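Local coordinates for cell division control protein Cdc48 (Mycobacterium smegmatis, PDB 5E7P) that probably binds and hydrolyses ATP as a Cdc48-like member of the AAA ATPase family, and carries bound ADP in this crystal, at residues V233-L245 against R385-S399. Numbering follows the deposited sequence.
Sequences VTHPQAVKLDEWL and RELGLSLPDATARRS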
ATOM      1  N   VAL A 233       3.789 -18.983  -8.738  1.00 38.73           N
ATOM      2  CA  VAL A 233       2.456 -19.079  -9.331  1.00 40.50           C
ATOM      3  C   VAL A 233       1.707 -17.745  -9.300  1.00 39.37           C
ATOM      4  O   VAL A 233       0.840 -17.499 -10.139  1.00 41.65           O
ATOM      5  CB  VAL A 233       1.595 -20.200  -8.696  1.00 43.73           C
ATOM      6  CG1 VAL A 233       2.302 -21.543  -8.812  1.00 45.99           C
ATOM      7  CG2 VAL A 233       1.269 -19.886  -7.255  1.00 43.49           C
ATOM      8  N   THR A 234       2.041 -16.887  -8.340  1.00 37.10           N
ATOM      9  CA  THR A 234       1.461 -15.547  -8.290  1.00 36.29           C
ATOM     10  C   THR A 234       2.532 -14.475  -8.455  1.00 36.07           C
ATOM     11  O   THR A 234       2.221 -13.303  -8.658  1.00 36.75           O
ATOM     12  CB  THR A 234       0.689 -15.289  -6.983  1.00 38.05           C
ATOM     13  OG1 THR A 234       1.609 -15.159  -5.891  1.00 38.41           O
ATOM     14  CG2 THR A 234      -0.289 -16.423  -6.708  1.00 39.20           C
ATOM     15  N   HIS A 235       3.793 -14.882  -8.366  1.00 34.44           N
ATOM     16  CA  HIS A 235       4.907 -13.961  -8.567  1.00 33.43           C
ATOM     17  C   HIS A 235       5.878 -14.485  -9.619  1.00 36.17           C
ATOM     18  O   HIS A 235       6.888 -15.112  -9.288  1.00 35.71           O
ATOM     19  CB  HIS A 235       5.632 -13.684  -7.250  1.00 29.60           C
ATOM     20  CG  HIS A 235       4.853 -12.828  -6.300  1.00 28.56           C
ATOM     21  ND1 HIS A 235       4.674 -13.158  -4.975  1.00 28.80           N
ATOM     22  CD2 HIS A 235       4.207 -11.652  -6.485  1.00 27.88           C
ATOM     23  CE1 HIS A 235       3.950 -12.224  -4.385  1.00 28.35           C
ATOM     24  NE2 HIS A 235       3.655 -11.298  -5.279  1.00 28.38           N
ATOM     25  N   PRO A 236       5.575 -14.216 -10.899  1.00 37.39           N
ATOM     26  CA  PRO A 236       6.365 -14.681 -12.046  1.00 39.61           C
ATOM     27  C   PRO A 236       7.768 -14.079 -12.049  1.00 38.58           C
ATOM     28  O   PRO A 236       8.663 -14.591 -12.720  1.00 41.47           O
ATOM     29  CB  PRO A 236       5.572 -14.167 -13.257  1.00 38.94           C
ATOM     30  CG  PRO A 236       4.210 -13.848 -12.730  1.00 38.72           C
ATOM     31  CD  PRO A 236       4.421 -13.404 -11.321  1.00 36.12           C
ATOM     32  N   GLN A 237       7.948 -12.995 -11.304  1.00 35.20           N
ATOM     33  CA  GLN A 237       9.240 -12.329 -11.216  1.00 33.88           C
ATOM     34  C   GLN A 237      10.265 -13.184 -10.471  1.00 32.84           C
ATOM     35  O   GLN A 237      11.469 -12.956 -10.579  1.00 32.86           O
ATOM     36  CB  GLN A 237       9.098 -10.964 -10.536  1.00 32.71           C
ATOM     37  CG  GLN A 237       8.390  -9.903 -11.375  1.00 33.93           C
ATOM     38  CD  GLN A 237       6.872  -9.970 -11.279  1.00 33.93           C
ATOM     39  OE1 GLN A 237       6.312 -10.828 -10.595  1.00 33.23           O
ATOM     40  NE2 GLN A 237       6.200  -9.055 -11.968  1.00 33.88           N
ATOM     41  N   ALA A 238       9.778 -14.166  -9.717  1.00 30.80           N
ATOM     42  CA  ALA A 238      10.652 -15.073  -8.980  1.00 29.47           C
ATOM     43  C   ALA A 238      11.483 -15.936  -9.928  1.00 33.12           C
ATOM     44  O   ALA A 238      12.605 -16.331  -9.603  1.00 35.26           O
ATOM     45  CB  ALA A 238       9.838 -15.945  -8.039  1.00 27.33           C
ATOM     46  N   VAL A 239      10.928 -16.223 -11.101  1.00 33.09           N
ATOM     47  CA  VAL A 239      11.634 -16.987 -12.125  1.00 31.92           C
ATOM     48  C   VAL A 239      12.861 -16.218 -12.611  1.00 31.02           C
ATOM     49  O   VAL A 239      13.926 -16.797 -12.835  1.00 32.52           O
ATOM     50  CB  VAL A 239      10.703 -17.315 -13.319  1.00 30.78           C
ATOM     51  CG1 VAL A 239      11.495 -17.855 -14.497  1.00 29.32           C
ATOM     52  CG2 VAL A 239       9.618 -18.302 -12.894  1.00 30.75           C
ATOM     53  N   LYS A 240      12.710 -14.909 -12.762  1.00 30.99           N
ATOM     54  CA  LYS A 240      13.793 -14.068 -13.253  1.00 34.20           C
ATOM     55  C   LYS A 240      14.868 -13.877 -12.185  1.00 32.08           C
ATOM     56  O   LYS A 240      16.063 -13.843 -12.489  1.00 31.70           O
ATOM     57  CB  LYS A 240      13.247 -12.720 -13.728  1.00 38.59           C
ATOM     58  CG  LYS A 240      14.289 -11.828 -14.386  1.00 42.54           C
ATOM     59  CD  LYS A 240      13.655 -10.643 -15.094  1.00 45.63           C
ATOM     60  CE  LYS A 240      13.062 -11.035 -16.437  1.00 48.23           C
ATOM     61  NZ  LYS A 240      13.461 -10.064 -17.499  1.00 50.27           N
ATOM     62  N   LEU A 241      14.434 -13.760 -10.935  1.00 27.64           N
ATOM     63  CA  LEU A 241      15.355 -13.639  -9.811  1.00 26.09           C
ATOM     64  C   LEU A 241      16.190 -14.906  -9.669  1.00 28.12           C
ATOM     65  O   LEU A 241      17.396 -14.846  -9.420  1.00 27.96           O
ATOM     66  CB  LEU A 241      14.586 -13.367  -8.517  1.00 24.74           C
ATOM     67  CG  LEU A 241      15.408 -13.280  -7.227  1.00 22.82           C
ATOM     68  CD1 LEU A 241      16.481 -12.209  -7.339  1.00 21.72           C
ATOM     69  CD2 LEU A 241      14.502 -13.022  -6.030  1.00 20.60           C
ATOM     70  N   ASP A 242      15.535 -16.050  -9.832  1.00 27.47           N
ATOM     71  CA  ASP A 242      16.208 -17.337  -9.751  1.00 29.82           C
ATOM     72  C   ASP A 242      17.237 -17.478 -10.865  1.00 30.67           C
ATOM     73  O   ASP A 242      18.350 -17.949 -10.635  1.00 30.48           O
ATOM     74  CB  ASP A 242      15.192 -18.479  -9.815  1.00 32.17           C
ATOM     75  CG  ASP A 242      15.849 -19.845  -9.808  1.00 37.21           C
ATOM     76  OD1 ASP A 242      16.335 -20.268  -8.737  1.00 38.90           O
ATOM     77  OD2 ASP A 242      15.871 -20.501 -10.871  1.00 39.62           O
ATOM     78  N   GLU A 243      16.862 -17.050 -12.066  1.00 32.05           N
ATOM     79  CA  GLU A 243      17.746 -17.137 -13.223  1.00 35.09           C
ATOM     80  C   GLU A 243      18.973 -16.238 -13.060  1.00 32.63           C
ATOM     81  O   GLU A 243      20.073 -16.591 -13.485  1.00 33.23           O
ATOM     82  CB  GLU A 243      16.974 -16.816 -14.511  1.00 39.09           C
ATOM     83  CG  GLU A 243      17.559 -15.697 -15.357  1.00 45.12           C
ATOM     84  CD  GLU A 243      17.983 -16.165 -16.737  1.00 50.96           C
ATOM     85  OE1 GLU A 243      18.095 -15.313 -17.647  1.00 52.70           O
ATOM     86  OE2 GLU A 243      18.208 -17.382 -16.908  1.00 52.59           O
ATOM     87  N   TRP A 244      18.781 -15.084 -12.430  1.00 30.54           N
ATOM     88  CA  TRP A 244      19.876 -14.161 -12.158  1.00 28.30           C
ATOM     89  C   TRP A 244      20.862 -14.752 -11.154  1.00 26.61           C
ATOM     90  O   TRP A 244      22.075 -14.684 -11.349  1.00 24.38           O
ATOM     91  CB  TRP A 244      19.335 -12.841 -11.617  1.00 27.33           C
ATOM     92  CG  TRP A 244      18.700 -11.961 -12.645  1.00 28.24           C
ATOM     93  CD1 TRP A 244      18.800 -12.072 -14.001  1.00 29.31           C
ATOM     94  CD2 TRP A 244      17.857 -10.829 -12.395  1.00 28.72           C
ATOM     95  NE1 TRP A 244      18.075 -11.077 -14.611  1.00 29.59           N
ATOM     96  CE2 TRP A 244      17.488 -10.300 -13.647  1.00 29.51           C
ATOM     97  CE3 TRP A 244      17.381 -10.212 -11.231  1.00 28.58           C
ATOM     98  CZ2 TRP A 244      16.666  -9.181 -13.770  1.00 29.90           C
ATOM     99  CZ3 TRP A 244      16.569  -9.100 -11.356  1.00 29.74           C
ATOM    100  CH2 TRP A 244      16.217  -8.598 -12.615  1.00 30.39           C
ATOM    101  N   LEU A 245      20.325 -15.323 -10.079  1.00 26.54           N
ATOM    102  CA  LEU A 245      21.141 -15.946  -9.044  1.00 30.36           C
ATOM    103  C   LEU A 245      21.970 -17.103  -9.584  1.00 33.65           C
ATOM    104  O   LEU A 245      23.146 -17.244  -9.248  1.00 35.55           O
ATOM    105  CB  LEU A 245      20.264 -16.450  -7.898  1.00 34.07           C
ATOM    106  CG  LEU A 245      19.934 -15.474  -6.772  1.00 38.27           C
ATOM    107  CD1 LEU A 245      19.077 -16.164  -5.724  1.00 39.65           C
ATOM    108  CD2 LEU A 245      21.209 -14.914  -6.150  1.00 39.23           C
ATOM    109  N   ARG A 385      20.408  -3.890 -10.392  1.00 30.96           N
ATOM    110  CA  ARG A 385      19.131  -4.172 -11.039  1.00 30.83           C
ATOM    111  C   ARG A 385      17.982  -4.275 -10.039  1.00 31.23           C
ATOM    112  O   ARG A 385      18.195  -4.486  -8.843  1.00 31.11           O
ATOM    113  CB  ARG A 385      19.230  -5.447 -11.881  1.00 27.73           C
ATOM    114  CG  ARG A 385      19.403  -6.715 -11.074  1.00 27.63           C
ATOM    115  CD  ARG A 385      19.848  -7.863 -11.964  1.00 31.10           C
ATOM    116  NE  ARG A 385      21.244  -7.731 -12.366  1.00 34.35           N
ATOM    117  CZ  ARG A 385      21.819  -8.456 -13.320  1.00 37.13           C
ATOM    118  NH1 ARG A 385      21.114  -9.362 -13.984  1.00 36.76           N
ATOM    119  NH2 ARG A 385      23.099  -8.270 -13.614  1.00 38.73           N
ATOM    120  N   GLU A 386      16.759  -4.122 -10.539  1.00 30.70           N
ATOM    121  CA  GLU A 386      15.581  -4.083  -9.681  1.00 30.26           C
ATOM    122  C   GLU A 386      14.454  -4.978 -10.184  1.00 31.60           C
ATOM    123  O   GLU A 386      14.403  -5.344 -11.358  1.00 34.73           O
ATOM    124  CB  GLU A 386      15.078  -2.647  -9.529  1.00 29.67           C
ATOM    125  CG  GLU A 386      16.094  -1.703  -8.921  1.00 33.18           C
ATOM    126  CD  GLU A 386      15.539  -0.314  -8.699  1.00 37.45           C
ATOM    127  OE1 GLU A 386      14.345  -0.095  -8.992  1.00 36.54           O
ATOM    128  OE2 GLU A 386      16.299   0.559  -8.228  1.00 41.55           O
ATOM    129  N   LEU A 387      13.543  -5.316  -9.280  1.00 28.16           N
ATOM    130  CA  LEU A 387      12.459  -6.230  -9.586  1.00 26.70           C
ATOM    131  C   LEU A 387      11.198  -5.775  -8.855  1.00 28.23           C
ATOM    132  O   LEU A 387      11.190  -5.657  -7.628  1.00 29.51           O
ATOM    133  CB  LEU A 387      12.851  -7.643  -9.155  1.00 26.39           C
ATOM    134  CG  LEU A 387      12.401  -8.818 -10.016  1.00 27.43           C
ATOM    135  CD1 LEU A 387      12.610  -8.513 -11.488  1.00 29.32           C
ATOM    136  CD2 LEU A 387      13.178 -10.055  -9.620  1.00 25.87           C
ATOM    137  N   GLY A 388      10.139  -5.503  -9.613  1.00 25.00           N
ATOM    138  CA  GLY A 388       8.893  -5.032  -9.035  1.00 23.22           C
ATOM    139  C   GLY A 388       7.810  -6.093  -9.010  1.00 23.81           C
ATOM    140  O   GLY A 388       7.456  -6.651 -10.047  1.00 26.99           O
ATOM    141  N   LEU A 389       7.281  -6.372  -7.822  1.00 22.72           N
ATOM    142  CA  LEU A 389       6.199  -7.341  -7.669  1.00 26.56           C
ATOM    143  C   LEU A 389       4.834  -6.678  -7.825  1.00 29.15           C
ATOM    144  O   LEU A 389       4.708  -5.456  -7.728  1.00 29.90           O
ATOM    145  CB  LEU A 389       6.296  -8.054  -6.316  1.00 28.73           C
ATOM    146  CG  LEU A 389       7.050  -9.388  -6.305  1.00 32.73           C
ATOM    147  CD1 LEU A 389       8.393  -9.263  -6.999  1.00 34.62           C
ATOM    148  CD2 LEU A 389       7.230  -9.899  -4.884  1.00 32.50           C
ATOM    149  N   SER A 390       3.813  -7.494  -8.063  1.00 27.69           N
ATOM    150  CA  SER A 390       2.474  -6.987  -8.330  1.00 25.82           C
ATOM    151  C   SER A 390       1.429  -7.538  -7.360  1.00 25.74           C
ATOM    152  O   SER A 390       1.604  -8.616  -6.794  1.00 26.69           O
ATOM    153  CB  SER A 390       2.074  -7.327  -9.763  1.00 29.50           C
ATOM    154  OG  SER A 390       0.710  -7.032  -9.988  1.00 34.27           O
ATOM    155  N   LEU A 391       0.347  -6.784  -7.169  1.00 25.55           N
ATOM    156  CA  LEU A 391      -0.808  -7.251  -6.408  1.00 25.65           C
ATOM    157  C   LEU A 391      -1.414  -8.467  -7.090  1.00 25.49           C
ATOM    158  O   LEU A 391      -1.421  -8.555  -8.317  1.00 26.60           O
ATOM    159  CB  LEU A 391      -1.887  -6.164  -6.314  1.00 26.31           C
ATOM    160  CG  LEU A 391      -1.661  -4.880  -5.510  1.00 27.82           C
ATOM    161  CD1 LEU A 391      -2.761  -3.880  -5.827  1.00 25.77           C
ATOM    162  CD2 LEU A 391      -1.619  -5.163  -4.022  1.00 27.94           C
ATOM    163  N   PRO A 392      -1.932  -9.412  -6.292  1.00 22.93           N
ATOM    164  CA  PRO A 392      -2.619 -10.577  -6.852  1.00 22.11           C
ATOM    165  C   PRO A 392      -3.986 -10.200  -7.418  1.00 27.99           C
ATOM    166  O   PRO A 392      -4.747  -9.498  -6.750  1.00 28.86           O
ATOM    167  CB  PRO A 392      -2.792 -11.491  -5.634  1.00 19.82           C
ATOM    168  CG  PRO A 392      -2.805 -10.564  -4.463  1.00 18.74           C
ATOM    169  CD  PRO A 392      -1.854  -9.461  -4.820  1.00 19.72           C
ATOM    170  N   ASP A 393      -4.296 -10.654  -8.630  1.00 29.92           N
ATOM    171  CA  ASP A 393      -5.656 -10.508  -9.141  1.00 32.30           C
ATOM    172  C   ASP A 393      -6.567 -11.531  -8.468  1.00 33.40           C
ATOM    173  O   ASP A 393      -6.107 -12.313  -7.634  1.00 33.13           O
ATOM    174  CB  ASP A 393      -5.713 -10.623 -10.671  1.00 33.98           C
ATOM    175  CG  ASP A 393      -5.174 -11.947 -11.194  1.00 36.55           C
ATOM    176  OD1 ASP A 393      -5.018 -12.912 -10.415  1.00 35.98           O
ATOM    177  OD2 ASP A 393      -4.915 -12.022 -12.414  1.00 38.61           O
ATOM    178  N   ALA A 394      -7.847 -11.524  -8.829  1.00 33.35           N
ATOM    179  CA  ALA A 394      -8.821 -12.423  -8.215  1.00 33.01           C
ATOM    180  C   ALA A 394      -8.392 -13.892  -8.295  1.00 32.38           C
ATOM    181  O   ALA A 394      -8.540 -14.644  -7.332  1.00 32.21           O
ATOM    182  CB  ALA A 394     -10.195 -12.229  -8.844  1.00 32.66           C
ATOM    183  N   THR A 395      -7.852 -14.290  -9.442  1.00 32.51           N
ATOM    184  CA  THR A 395      -7.374 -15.656  -9.626  1.00 34.11           C
ATOM    185  C   THR A 395      -6.212 -15.962  -8.685  1.00 33.30           C
ATOM    186  O   THR A 395      -6.207 -16.984  -7.993  1.00 35.35           O
ATOM    187  CB  THR A 395      -6.920 -15.905 -11.074  1.00 31.94           C
ATOM    188  OG1 THR A 395      -7.987 -15.581 -11.972  1.00 36.64           O
ATOM    189  CG2 THR A 395      -6.531 -17.356 -11.260  1.00 27.96           C
ATOM    190  N   ALA A 396      -5.230 -15.067  -8.664  1.00 28.38           N
ATOM    191  CA  ALA A 396      -4.071 -15.219  -7.791  1.00 27.07           C
ATOM    192  C   ALA A 396      -4.475 -15.241  -6.318  1.00 29.10           C
ATOM    193  O   ALA A 396      -3.895 -15.974  -5.517  1.00 32.04           O
ATOM    194  CB  ALA A 396      -3.062 -14.113  -8.054  1.00 22.94           C
ATOM    195  N   ARG A 397      -5.475 -14.439  -5.964  1.00 28.14           N
ATOM    196  CA  ARG A 397      -5.958 -14.399  -4.588  1.00 29.17           C
ATOM    197  C   ARG A 397      -6.569 -15.735  -4.165  1.00 31.67           C
ATOM    198  O   ARG A 397      -6.383 -16.178  -3.032  1.00 31.47           O
ATOM    199  CB  ARG A 397      -6.953 -13.251  -4.379  1.00 25.28           C
ATOM    200  CG  ARG A 397      -6.326 -11.871  -4.508  1.00 22.35           C
ATOM    201  CD  ARG A 397      -7.198 -10.780  -3.898  1.00 20.82           C
ATOM    202  NE  ARG A 397      -8.474 -10.606  -4.587  1.00 19.93           N
ATOM    203  CZ  ARG A 397      -8.643  -9.857  -5.673  1.00 21.16           C
ATOM    204  NH1 ARG A 397      -7.614  -9.218  -6.212  1.00 19.14           N
ATOM    205  NH2 ARG A 397      -9.840  -9.751  -6.228  1.00 23.05           N
ATOM    206  N   ARG A 398      -7.294 -16.374  -5.076  1.00 33.80           N
ATOM    207  CA  ARG A 398      -7.870 -17.682  -4.788  1.00 35.09           C
ATOM    208  C   ARG A 398      -6.768 -18.720  -4.600  1.00 34.91           C
ATOM    209  O   ARG A 398      -6.874 -19.596  -3.742  1.00 35.48           O
ATOM    210  CB  ARG A 398      -8.845 -18.117  -5.885  1.00 37.63           C
ATOM    211  CG  ARG A 398      -9.387 -19.524  -5.688  1.00 40.12           C
ATOM    212  CD  ARG A 398     -10.688 -19.749  -6.429  1.00 44.14           C
ATOM    213  NE  ARG A 398     -11.229 -21.078  -6.159  1.00 48.95           N
ATOM    214  CZ  ARG A 398     -12.457 -21.470  -6.486  1.00 51.66           C
ATOM    215  NH1 ARG A 398     -13.284 -20.632  -7.096  1.00 50.54           N
ATOM    216  NH2 ARG A 398     -12.858 -22.701  -6.194  1.00 54.75           N
ATOM    217  N   SER A 399      -5.709 -18.608  -5.397  1.00 35.18           N
ATOM    218  CA  SER A 399      -4.551 -19.489  -5.261  1.00 37.52           C
ATOM    219  C   SER A 399      -3.901 -19.330  -3.890  1.00 38.51           C
ATOM    220  O   SER A 399      -3.489 -20.309  -3.265  1.00 39.78           O
ATOM    221  CB  SER A 399      -3.520 -19.206  -6.358  1.00 38.01           C
ATOM    222  OG  SER A 399      -3.984 -19.626  -7.629  1.00 41.91           O
TER
HETATM  223  O   HOH W   1       0.706 -11.252  -6.839  1.00 20.32           O
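L387 points from its strand into the face of helix 237-245 and splits its two methyls between successive turns. CD2 lies 3.5 Å from the backbone O of Q237 and also touches CB of L241, whereas CD1 reaches the far corner of the W244 indole, 3.8 Å from CH2. The helix runs nearly antiparallel to strand 385-388, at 156° with the axes 9.4 Å apart, a separation that a single layer of side chains fills.

W244 meets R385 over one ring face. R385 CD sits 3.4 Å from the centroid of the six-membered ring, a CH-pi contact, and CZ stands 4.6 Å above that of the five-membered ring, almost exactly on its normal: a cation-pi pair. The guanidinium plane is nevertheless turned 79° from the indole, presenting an edge instead of stacking flat. The bend at chi3 (74°) carries the arginine along the indole, from CD over the six-membered ring to the guanidinium over the five-membered one. E386 O lies at the indole edge.

Q237 packs its CB against L387 and L389, while its chain bends at chi2, bringing CG and the amide beside G388 O, though NE2 is hydrogen-bonded to S577 O instead. Farther along, L389 CD2 is centred over one face of the H235 ring, 3.8 Å from its centroid, and a water bridges T234 O and S390 O. T234 CG2 then rests against A396, in the helix whose N-cap, D393, accepts from A396 N.

Helix 237-249 thus packs on the edge strand of a sheet ordered 216-218, 289-293, 321-326, 361-366, 265-269, 385-388. With H235 near V274 and L389 near K276, both ADP-binding residues, this is the helix-on-sheet layering of an AAA P-loop nucleotide-binding domain.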